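PDB 2B9U: hypothetical dTDP-4-dehydrorhamnose 3,5-epimerase, which probably catalyses the 3,5-epimerisation of dTDP-4-dehydro-6-deoxyglucose to dTDP-4-dehydro-L-rhamnose, a step in dTDP-L-rhamnose synthesis. Local coordinates for residues Q63-Q69 against N135-H141; I72-P76 against L102-H107. All blocks are in the same frame, centred on the assembly; numbering follows the deposited sequence.

Contact 1 of 2, residues Q63-Q69 against N135-H141; sequences QRTPKEQ and NEYSPPH
The H141 imidazole lies between the aliphatic part of K67 and the guanidinium of R64. Over one face sits CG of K67 in a CH-pi contact, 3.4 Å from the ring centroid and almost on its normal; the R64 guanidinium comes to the opposite face, its plane turned 48° from the ring and its NH1 3.2 Å from H141 CD2. T65 O is at the ring edge. K67 reaches its place with CG beside its own backbone N (chi1 -68°) and a bend at chi2, while a hydrogen bond between S138 OG and H141 ND1 (2.8 Å) helps fix the ring's rotation. The Q63 amide bridges the two loops: NE2 donates to E136 O (2.9 Å) and K67 O, both acceptors close to the amide plane, and OE1 accepts from S138 N at 2.8 Å, the donor above the carbonyl plane. N135 ND2 gives a bond to E68 O (3.0 Å) on a lone pair, and a water links it to E68 OE2. R64 N donates to H141 O (2.8 Å). Y137, predicted to stack on the substrate's thymine, lies in 135-141. The contact ties the loop between strands 57-63 and 70-75 to the one joining strands 126-133 and 142-144.

Contact 2 of 2, residues I72-P76 against L102-H107; sequences IIFVP and LNEENH
V75 meets L102 through one methyl branch, CG2, which lies 3.6 Å from L102 CB as the two side chains cross at about a right angle. V75 places CG1 anti to its backbone N (chi1 -174°), which swings CG2 to the leucine and sets CG1 against N103 CA. L102 extends its other end to I73, and its CD1 touches I73 CG2 at 3.7 Å. H107, third in buried surface, is met by the F74 ring edge: F74 CE1 is 3.8 Å from H107 O, which lies near the phenyl plane, and also 3.8 Å from H107 ND1, at the imidazole edge. ND1 is buried here with no polar partner in the model. An alanine in place of F74 would remove the ring and probably open a gap beside H107, leaving the imidazole freer to turn. Between the backbones a water accepts from V75 N (3.0 Å) and donates to N103 O, and E104 CA makes a CA-H...O contact with V75 O at 3.4 Å. N103 OD1 accepts from N106 N at 2.7 Å, an Asx motif that shapes the turn after strand 97-103. Strand 70-75 pairs with 109-112 and 126-133 in one sheet, whereas 97-103 pairs with 79-86 in the other. The contact thus joins the end of an inner strand to the end of an outer one and its following turn, with M49 of the second subunit packed on F74, P76 and H107.

In the fold
Contact 1 is a surface contact between loops and contact 2 a buried one at strand ends; their centres lie about 25 Å apart, on opposite sides of the chain's centre. They are close in sequence, since 63-69 leads into strand 70-75, which carries 72-76. The chemistry follows the place: contact 1 is polar, with four direct hydrogen bonds across it and an imidazole between a lysine methylene and a guanidinium, while contact 2 is mainly aliphatic and aromatic and uses a water to bridge the backbones. Each belongs to the jelly-roll-like, cupin-clan barrel, contact 1 among its connecting loops, contact 2 between its sheets, and both touch the second subunit of the homodimer.

Contact 1 of 2, residues Q63-Q69 against N135-H141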
# COMPACT_ATOMS: atom_id res chain seq x y z
N GLN A 63 -19.50 0.86 -4.58
CA GLN A 63 -20.25 -0.39 -4.47
C GLN A 63 -21.48 -0.15 -3.59
O GLN A 63 -21.37 0.46 -2.53
CB GLN A 63 -19.37 -1.51 -3.92
CG GLN A 63 -18.80 -2.42 -5.02
CD GLN A 63 -17.74 -3.42 -4.56
OE1 GLN A 63 -16.91 -3.84 -5.37
NE2 GLN A 63 -17.75 -3.79 -3.27
N ARG A 64 -22.64 -0.60 -4.05
CA ARG A 64 -23.87 -0.40 -3.30
C ARG A 64 -23.98 -1.35 -2.11
O ARG A 64 -23.33 -2.39 -2.08
CB ARG A 64 -25.12 -0.50 -4.22
CG ARG A 64 -25.14 -1.72 -5.11
CD ARG A 64 -26.48 -1.93 -5.82
NE ARG A 64 -26.53 -3.22 -6.50
CZ ARG A 64 -26.75 -4.40 -5.91
NH1 ARG A 64 -26.95 -4.48 -4.60
NH2 ARG A 64 -26.77 -5.51 -6.65
N THR A 65 -24.79 -0.95 -1.13
CA THR A 65 -25.14 -1.78 0.02
C THR A 65 -25.69 -3.15 -0.47
O THR A 65 -26.45 -3.19 -1.43
CB THR A 65 -26.13 -0.97 0.91
OG1 THR A 65 -25.39 -0.27 1.92
CG2 THR A 65 -27.19 -1.84 1.57
N PRO A 66 -25.30 -4.27 0.18
CA PRO A 66 -24.55 -4.52 1.41
C PRO A 66 -23.06 -4.79 1.16
O PRO A 66 -22.42 -5.47 1.97
CB PRO A 66 -25.20 -5.81 1.92
CG PRO A 66 -25.50 -6.58 0.67
CD PRO A 66 -25.72 -5.54 -0.44
N LYS A 67 -22.54 -4.27 0.06
CA LYS A 67 -21.14 -4.43 -0.32
C LYS A 67 -20.47 -3.07 -0.51
O LYS A 67 -19.58 -2.91 -1.35
CB LYS A 67 -21.03 -5.29 -1.59
CG LYS A 67 -21.44 -6.74 -1.40
CD LYS A 67 -20.38 -7.54 -0.68
CE LYS A 67 -20.87 -8.95 -0.36
NZ LYS A 67 -19.76 -9.81 0.21
N GLU A 68 -20.90 -2.11 0.29
CA GLU A 68 -20.33 -0.77 0.30
C GLU A 68 -18.88 -0.76 0.80
O GLU A 68 -18.47 -1.62 1.58
CB GLU A 68 -21.22 0.18 1.13
CG GLU A 68 -21.18 -0.01 2.66
CD GLU A 68 -21.84 -1.30 3.16
OE1 GLU A 68 -22.60 -1.95 2.41
OE2 GLU A 68 -21.58 -1.66 4.33
N GLN A 69 -18.11 0.21 0.34
CA GLN A 69 -16.69 0.27 0.64
C GLN A 69 -16.29 1.66 1.11
O GLN A 69 -16.77 2.66 0.59
CB GLN A 69 -15.87 -0.11 -0.60
CG GLN A 69 -15.98 -1.56 -1.04
CD GLN A 69 -15.27 -1.84 -2.37
OE1 GLN A 69 -14.61 -2.88 -2.51
NE2 GLN A 69 -15.41 -0.94 -3.33
N ASN A 135 -15.86 -3.97 2.57
CA ASN A 135 -16.18 -5.08 1.69
C ASN A 135 -15.27 -5.16 0.49
O ASN A 135 -14.86 -4.14 -0.05
CB ASN A 135 -17.62 -4.96 1.19
CG ASN A 135 -18.61 -5.29 2.26
OD1 ASN A 135 -18.64 -6.41 2.79
ND2 ASN A 135 -19.41 -4.30 2.64
N GLU A 136 -14.96 -6.39 0.08
CA GLU A 136 -14.12 -6.62 -1.07
C GLU A 136 -14.80 -6.23 -2.38
O GLU A 136 -15.98 -5.88 -2.41
CB GLU A 136 -13.68 -8.08 -1.11
CG GLU A 136 -12.79 -8.47 0.05
CD GLU A 136 -12.31 -9.91 -0.02
OE1 GLU A 136 -12.43 -10.55 -1.10
OE2 GLU A 136 -11.81 -10.39 1.02
N TYR A 137 -14.01 -6.27 -3.45
CA TYR A 137 -14.48 -6.27 -4.82
C TYR A 137 -15.69 -7.18 -4.97
O TYR A 137 -15.66 -8.36 -4.59
CB TYR A 137 -13.35 -6.80 -5.69
CG TYR A 137 -13.63 -6.97 -7.17
CD1 TYR A 137 -14.19 -5.94 -7.93
CD2 TYR A 137 -13.28 -8.15 -7.82
CE1 TYR A 137 -14.41 -6.10 -9.30
CE2 TYR A 137 -13.49 -8.31 -9.18
CZ TYR A 137 -14.05 -7.29 -9.91
OH TYR A 137 -14.28 -7.47 -11.25
N SER A 138 -16.77 -6.61 -5.50
CA SER A 138 -18.01 -7.34 -5.73
C SER A 138 -18.72 -6.74 -6.94
O SER A 138 -19.49 -5.78 -6.80
CB SER A 138 -18.92 -7.30 -4.49
OG SER A 138 -20.11 -8.04 -4.69
N PRO A 139 -18.44 -7.28 -8.14
CA PRO A 139 -19.04 -6.85 -9.41
C PRO A 139 -20.58 -6.71 -9.43
O PRO A 139 -21.08 -5.74 -10.02
CB PRO A 139 -18.58 -7.92 -10.39
CG PRO A 139 -17.29 -8.40 -9.83
CD PRO A 139 -17.46 -8.37 -8.34
N PRO A 140 -21.34 -7.65 -8.81
CA PRO A 140 -22.80 -7.45 -8.82
C PRO A 140 -23.26 -6.14 -8.17
O PRO A 140 -24.34 -5.63 -8.53
CB PRO A 140 -23.32 -8.65 -8.02
CG PRO A 140 -22.26 -9.70 -8.19
CD PRO A 140 -20.98 -8.92 -8.14
N HIS A 141 -22.46 -5.59 -7.26
CA HIS A 141 -22.81 -4.40 -6.50
C HIS A 141 -22.13 -3.10 -7.00
O HIS A 141 -22.36 -2.02 -6.45
CB HIS A 141 -22.51 -4.62 -5.01
CG HIS A 141 -23.18 -5.83 -4.44
ND1 HIS A 141 -22.71 -7.11 -4.65
CD2 HIS A 141 -24.29 -5.96 -3.67
CE1 HIS A 141 -23.49 -7.97 -4.03
NE2 HIS A 141 -24.46 -7.30 -3.43
O HOH W 1 -20.61 -3.91 5.52

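Contact 2 of 2, residues I72-P76 against L102-H107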
# COMPACT_ATOMS: atom_id res chain seq x y z
N ILE A 72 -9.17 4.57 1.36
CA ILE A 72 -8.07 5.47 1.67
C ILE A 72 -7.19 5.52 0.43
O ILE A 72 -6.65 4.50 -0.00
CB ILE A 72 -7.22 4.98 2.88
CG1 ILE A 72 -8.11 4.56 4.05
CG2 ILE A 72 -6.23 6.06 3.29
CD1 ILE A 72 -7.35 3.80 5.14
N ILE A 73 -7.10 6.71 -0.15
CA ILE A 73 -6.40 6.92 -1.40
C ILE A 73 -5.03 7.54 -1.13
O ILE A 73 -4.93 8.54 -0.41
CB ILE A 73 -7.21 7.86 -2.35
CG1 ILE A 73 -8.67 7.36 -2.52
CG2 ILE A 73 -6.48 8.08 -3.68
CD1 ILE A 73 -8.85 5.88 -3.07
N PHE A 74 -4.00 6.96 -1.73
CA PHE A 74 -2.62 7.34 -1.46
C PHE A 74 -1.86 7.34 -2.80
O PHE A 74 -2.09 6.47 -3.65
CB PHE A 74 -2.02 6.38 -0.40
CG PHE A 74 -0.54 6.56 -0.14
CD1 PHE A 74 -0.03 7.77 0.32
CD2 PHE A 74 0.34 5.50 -0.34
CE1 PHE A 74 1.34 7.93 0.57
CE2 PHE A 74 1.71 5.65 -0.10
CZ PHE A 74 2.21 6.87 0.35
N VAL A 75 -1.02 8.35 -3.00
CA VAL A 75 -0.28 8.58 -4.25
C VAL A 75 1.24 8.61 -4.02
O VAL A 75 1.82 9.69 -3.84
CB VAL A 75 -0.77 9.88 -4.97
CG1 VAL A 75 -0.09 10.03 -6.35
CG2 VAL A 75 -2.30 9.86 -5.11
N PRO A 76 1.87 7.42 -3.99
CA PRO A 76 3.34 7.36 -3.85
C PRO A 76 4.15 7.89 -5.05
O PRO A 76 5.34 8.18 -4.87
CB PRO A 76 3.61 5.86 -3.61
CG PRO A 76 2.42 5.17 -4.15
CD PRO A 76 1.26 6.08 -3.97
N LEU A 102 -3.73 14.88 -4.28
CA LEU A 102 -2.86 13.93 -3.59
C LEU A 102 -1.71 13.68 -4.54
O LEU A 102 -1.91 13.54 -5.74
CB LEU A 102 -3.63 12.64 -3.25
CG LEU A 102 -4.97 12.83 -2.53
CD1 LEU A 102 -5.73 11.52 -2.40
CD2 LEU A 102 -4.79 13.49 -1.12
N ASN A 103 -0.50 13.65 -4.00
CA ASN A 103 0.69 13.58 -4.82
C ASN A 103 1.87 13.02 -4.02
O ASN A 103 1.76 12.83 -2.81
CB ASN A 103 1.01 14.95 -5.48
CG ASN A 103 1.21 16.08 -4.48
OD1 ASN A 103 1.90 15.93 -3.48
ND2 ASN A 103 0.63 17.24 -4.78
N GLU A 104 2.97 12.74 -4.71
CA GLU A 104 4.16 12.21 -4.07
C GLU A 104 4.92 13.27 -3.26
O GLU A 104 5.76 12.93 -2.44
CB GLU A 104 5.09 11.57 -5.10
CG GLU A 104 5.69 12.53 -6.13
CD GLU A 104 6.60 11.80 -7.10
OE1 GLU A 104 6.23 11.68 -8.29
OE2 GLU A 104 7.68 11.31 -6.67
N GLU A 105 4.63 14.55 -3.52
CA GLU A 105 5.28 15.67 -2.81
C GLU A 105 4.74 15.80 -1.40
O GLU A 105 5.49 16.01 -0.46
CB GLU A 105 5.09 17.01 -3.54
CG GLU A 105 5.31 18.25 -2.65
CD GLU A 105 4.70 19.53 -3.21
OE1 GLU A 105 5.21 20.04 -4.23
OE2 GLU A 105 3.70 20.03 -2.63
N ASN A 106 3.41 15.69 -1.27
CA ASN A 106 2.76 15.79 0.03
C ASN A 106 2.57 14.46 0.78
O ASN A 106 2.58 14.44 2.02
CB ASN A 106 1.45 16.64 -0.01
CG ASN A 106 0.32 16.06 -0.91
OD1 ASN A 106 0.20 14.85 -1.15
ND2 ASN A 106 -0.56 16.96 -1.35
N HIS A 107 2.46 13.36 0.03
CA HIS A 107 2.11 12.04 0.57
C HIS A 107 0.84 12.06 1.41
O HIS A 107 0.66 11.23 2.31
CB HIS A 107 3.27 11.43 1.38
CG HIS A 107 4.46 11.07 0.55
ND1 HIS A 107 4.46 10.00 -0.32
CD2 HIS A 107 5.67 11.65 0.43
CE1 HIS A 107 5.62 9.93 -0.94
NE2 HIS A 107 6.37 10.93 -0.51
O HOH W 2 -0.10 10.85 -1.53